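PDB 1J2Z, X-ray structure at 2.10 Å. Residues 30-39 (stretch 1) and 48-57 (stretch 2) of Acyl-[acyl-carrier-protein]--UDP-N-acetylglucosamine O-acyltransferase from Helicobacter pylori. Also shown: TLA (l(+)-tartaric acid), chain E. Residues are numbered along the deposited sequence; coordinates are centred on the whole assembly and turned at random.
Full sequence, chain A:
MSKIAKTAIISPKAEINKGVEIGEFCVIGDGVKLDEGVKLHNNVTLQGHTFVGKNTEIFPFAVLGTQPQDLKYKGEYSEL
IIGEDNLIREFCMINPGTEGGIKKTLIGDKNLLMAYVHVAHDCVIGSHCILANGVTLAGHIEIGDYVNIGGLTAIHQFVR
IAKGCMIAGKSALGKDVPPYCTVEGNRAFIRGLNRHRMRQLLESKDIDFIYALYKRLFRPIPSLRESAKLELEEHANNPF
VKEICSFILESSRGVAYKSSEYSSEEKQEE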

# COMPACT_ATOMS: atom_id res chain seq x y z
N ASP A 30 -28.13 -7.45 0.00
CA ASP A 30 -29.26 -8.01 -0.70
C ASP A 30 -29.15 -8.23 -2.20
O ASP A 30 -30.08 -8.73 -2.81
CB ASP A 30 -30.54 -7.22 -0.38
CG ASP A 30 -30.47 -5.78 -0.83
OD1 ASP A 30 -29.69 -5.46 -1.75
OD2 ASP A 30 -31.23 -4.96 -0.27
N GLY A 31 -28.02 -7.86 -2.80
CA GLY A 31 -27.86 -8.07 -4.23
C GLY A 31 -26.76 -9.07 -4.56
O GLY A 31 -26.36 -9.22 -5.71
N VAL A 32 -26.29 -9.78 -3.53
CA VAL A 32 -25.21 -10.74 -3.71
C VAL A 32 -25.67 -12.14 -4.12
O VAL A 32 -26.74 -12.60 -3.73
CB VAL A 32 -24.37 -10.87 -2.40
CG1 VAL A 32 -23.28 -11.92 -2.57
CG2 VAL A 32 -23.75 -9.52 -2.03
N LYS A 33 -24.83 -12.80 -4.90
CA LYS A 33 -25.09 -14.16 -5.35
C LYS A 33 -23.79 -14.94 -5.19
O LYS A 33 -22.73 -14.49 -5.63
CB LYS A 33 -25.52 -14.18 -6.81
CG LYS A 33 -26.79 -13.40 -7.09
CD LYS A 33 -27.07 -13.33 -8.57
CE LYS A 33 -28.31 -12.50 -8.83
NZ LYS A 33 -28.24 -11.18 -8.16
N LEU A 34 -23.86 -16.09 -4.53
CA LEU A 34 -22.69 -16.92 -4.33
C LEU A 34 -22.96 -18.29 -4.94
O LEU A 34 -23.85 -19.01 -4.49
CB LEU A 34 -22.39 -17.07 -2.83
CG LEU A 34 -22.21 -15.78 -2.01
CD1 LEU A 34 -21.95 -16.14 -0.56
CD2 LEU A 34 -21.06 -14.96 -2.58
N ASP A 35 -22.20 -18.63 -5.97
CA ASP A 35 -22.37 -19.91 -6.64
C ASP A 35 -21.80 -21.04 -5.80
O ASP A 35 -21.18 -20.80 -4.75
CB ASP A 35 -21.70 -19.87 -8.02
CG ASP A 35 -22.37 -20.81 -9.04
OD1 ASP A 35 -22.03 -20.73 -10.23
OD2 ASP A 35 -23.21 -21.63 -8.63
N GLU A 36 -22.01 -22.26 -6.26
CA GLU A 36 -21.56 -23.46 -5.58
C GLU A 36 -20.09 -23.51 -5.16
O GLU A 36 -19.19 -23.12 -5.91
CB GLU A 36 -21.86 -24.68 -6.45
CG GLU A 36 -21.30 -25.99 -5.91
CD GLU A 36 -21.71 -27.19 -6.76
OE1 GLU A 36 -21.38 -27.22 -7.96
OE2 GLU A 36 -22.38 -28.10 -6.21
N GLY A 37 -19.86 -24.00 -3.95
CA GLY A 37 -18.51 -24.16 -3.45
C GLY A 37 -17.75 -22.92 -3.03
O GLY A 37 -16.57 -23.01 -2.70
N VAL A 38 -18.39 -21.76 -3.06
CA VAL A 38 -17.72 -20.53 -2.66
C VAL A 38 -17.34 -20.59 -1.18
O VAL A 38 -18.12 -21.04 -0.35
CB VAL A 38 -18.60 -19.28 -2.87
CG1 VAL A 38 -18.07 -18.10 -2.05
CG2 VAL A 38 -18.63 -18.92 -4.35
N LYS A 39 -16.13 -20.13 -0.86
CA LYS A 39 -15.68 -20.11 0.52
C LYS A 39 -15.28 -18.71 0.97
O LYS A 39 -14.33 -18.13 0.46
CB LYS A 39 -14.50 -21.07 0.74
CG LYS A 39 -13.98 -21.03 2.18
CD LYS A 39 -12.86 -22.03 2.44
CE LYS A 39 -12.41 -21.96 3.89
NZ LYS A 39 -11.43 -23.02 4.23
N GLY A 48 -23.59 -4.45 -2.96
CA GLY A 48 -23.96 -4.22 -4.35
C GLY A 48 -24.44 -5.46 -5.10
O GLY A 48 -24.69 -6.50 -4.50
N HIS A 49 -24.55 -5.32 -6.41
CA HIS A 49 -25.00 -6.40 -7.29
C HIS A 49 -23.77 -7.19 -7.68
O HIS A 49 -23.21 -7.01 -8.76
CB HIS A 49 -25.69 -5.79 -8.51
CG HIS A 49 -26.63 -4.69 -8.16
ND1 HIS A 49 -27.79 -4.89 -7.45
CD2 HIS A 49 -26.54 -3.35 -8.36
CE1 HIS A 49 -28.38 -3.73 -7.22
NE2 HIS A 49 -27.64 -2.78 -7.76
N THR A 50 -23.37 -8.08 -6.77
CA THR A 50 -22.17 -8.87 -6.94
C THR A 50 -22.40 -10.37 -7.07
O THR A 50 -23.13 -10.98 -6.28
CB THR A 50 -21.23 -8.63 -5.74
OG1 THR A 50 -21.07 -7.22 -5.55
CG2 THR A 50 -19.88 -9.28 -5.97
N PHE A 51 -21.77 -10.97 -8.08
CA PHE A 51 -21.86 -12.40 -8.32
C PHE A 51 -20.47 -12.98 -8.11
O PHE A 51 -19.49 -12.45 -8.64
CB PHE A 51 -22.31 -12.68 -9.76
CG PHE A 51 -22.33 -14.15 -10.11
CD1 PHE A 51 -23.43 -14.94 -9.79
CD2 PHE A 51 -21.23 -14.75 -10.71
CE1 PHE A 51 -23.44 -16.30 -10.07
CE2 PHE A 51 -21.22 -16.12 -10.99
CZ PHE A 51 -22.33 -16.90 -10.67
N VAL A 52 -20.39 -14.05 -7.33
CA VAL A 52 -19.12 -14.73 -7.05
C VAL A 52 -19.23 -16.17 -7.55
O VAL A 52 -20.02 -16.97 -7.02
CB VAL A 52 -18.82 -14.71 -5.53
CG1 VAL A 52 -17.53 -15.47 -5.25
CG2 VAL A 52 -18.68 -13.27 -5.04
N GLY A 53 -18.43 -16.49 -8.57
CA GLY A 53 -18.44 -17.81 -9.19
C GLY A 53 -18.01 -19.01 -8.37
O GLY A 53 -17.36 -18.88 -7.33
N LYS A 54 -18.37 -20.19 -8.87
CA LYS A 54 -18.08 -21.47 -8.22
C LYS A 54 -16.65 -21.64 -7.72
O LYS A 54 -15.69 -21.34 -8.42
CB LYS A 54 -18.39 -22.65 -9.15
CG LYS A 54 -19.84 -22.76 -9.62
CD LYS A 54 -20.04 -24.05 -10.44
CE LYS A 54 -21.49 -24.22 -10.90
NZ LYS A 54 -21.88 -23.22 -11.94
N ASN A 55 -16.55 -22.13 -6.48
CA ASN A 55 -15.29 -22.43 -5.83
C ASN A 55 -14.35 -21.26 -5.55
O ASN A 55 -13.20 -21.47 -5.16
CB ASN A 55 -14.55 -23.50 -6.64
CG ASN A 55 -15.37 -24.77 -6.78
OD1 ASN A 55 -15.78 -25.37 -5.79
ND2 ASN A 55 -15.61 -25.18 -8.02
N THR A 56 -14.81 -20.03 -5.74
CA THR A 56 -13.94 -18.91 -5.45
C THR A 56 -13.80 -18.78 -3.93
O THR A 56 -14.76 -19.01 -3.20
CB THR A 56 -14.48 -17.61 -6.07
OG1 THR A 56 -14.20 -17.61 -7.47
CG2 THR A 56 -13.84 -16.38 -5.42
N GLU A 57 -12.60 -18.47 -3.47
CA GLU A 57 -12.34 -18.32 -2.04
C GLU A 57 -11.85 -16.91 -1.76
O GLU A 57 -10.97 -16.40 -2.44
CB GLU A 57 -11.29 -19.34 -1.59
CG GLU A 57 -11.01 -19.34 -0.10
CD GLU A 57 -9.99 -20.40 0.30
OE1 GLU A 57 -9.74 -20.56 1.51
OE2 GLU A 57 -9.44 -21.07 -0.60
O1 TLA E . -26.35 -1.01 -0.66
O11 TLA E . -24.80 -2.52 -1.54
C1 TLA E . -25.62 -2.15 -0.70
C2 TLA E . -25.94 -3.02 0.55
O2 TLA E . -25.12 -4.14 0.38
C3 TLA E . -27.47 -3.38 0.53
O3 TLA E . -27.84 -4.14 -0.67
C4 TLA E . -27.76 -4.22 1.77
O4 TLA E . -27.57 -3.53 2.85
O41 TLA E . -28.13 -5.34 1.75
O HOH W 1 -25.70 -6.16 -1.93
O HOH W 2 -19.81 -19.94 -11.54
O HOH W 3 -14.92 -25.40 -2.90
O HOH W 4 -8.89 -22.83 2.81

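The two stretches run parallel, with most residues beside the one eighteen positions later, so Lys33 lies beside Phe51, Leu34 beside Val52 and Lys39 beside Glu57. Backbone hydrogen bonds alternate in direction, as parallel strands require: Lys33 N donates to Thr50 O (2.8 Å), Val52 N to Lys33 O (2.9 Å) and Asp35 N to Val52 O (2.9 Å). Each stretch then makes a type II turn, Asp35 to Val38 and Gly53 to Thr56. The turns lie side by side in register, joined by Asn55 N to Glu36 O (2.9 Å), and pairing resumes with Lys39 N to Thr56 O (2.9 Å). Gly37 has positive phi, which favours glycine, and a CB there would clash with Asn55 OD1.

The apolar contacts are made by buried side chains. Leu34 CD2 lies 3.7 Å from Val52 CB, and Val38 CG2 lies 3.7 Å from Val52 CG1; compact, branched aliphatic groups fill this space without leaving polar atoms unpaired. Lys33 and Phe51 share the other face of the sheet, where the lysine's aliphatic CB lies 3.7 Å from Phe51 CD1 while its charged end leads away.

The one salt bridge between the stretches joins Asp35 OD1 to Lys54 NZ (3.0 Å). The other Asp35 oxygen, OD2, accepts from Glu36 N (2.7 Å), so one short carboxylate both braces its own turn and ties it to the next. Lys39 NZ and Glu57 OE1, 4.0 Å apart, are complementary but beyond salt-bridge range; water 4 bridges them.

Other waters link backbone to side chain: water 2 donates to Asp35 OD1 and accepts from Lys54 N, while water 3 donates to both Gly37 O and Asn55 OD1. At the N-terminal end, tartrate, probably from the crystallisation liquor, spans the stretches, its O41 accepting from Asp30 N and its O11 from Gly48 N (both 2.7 Å).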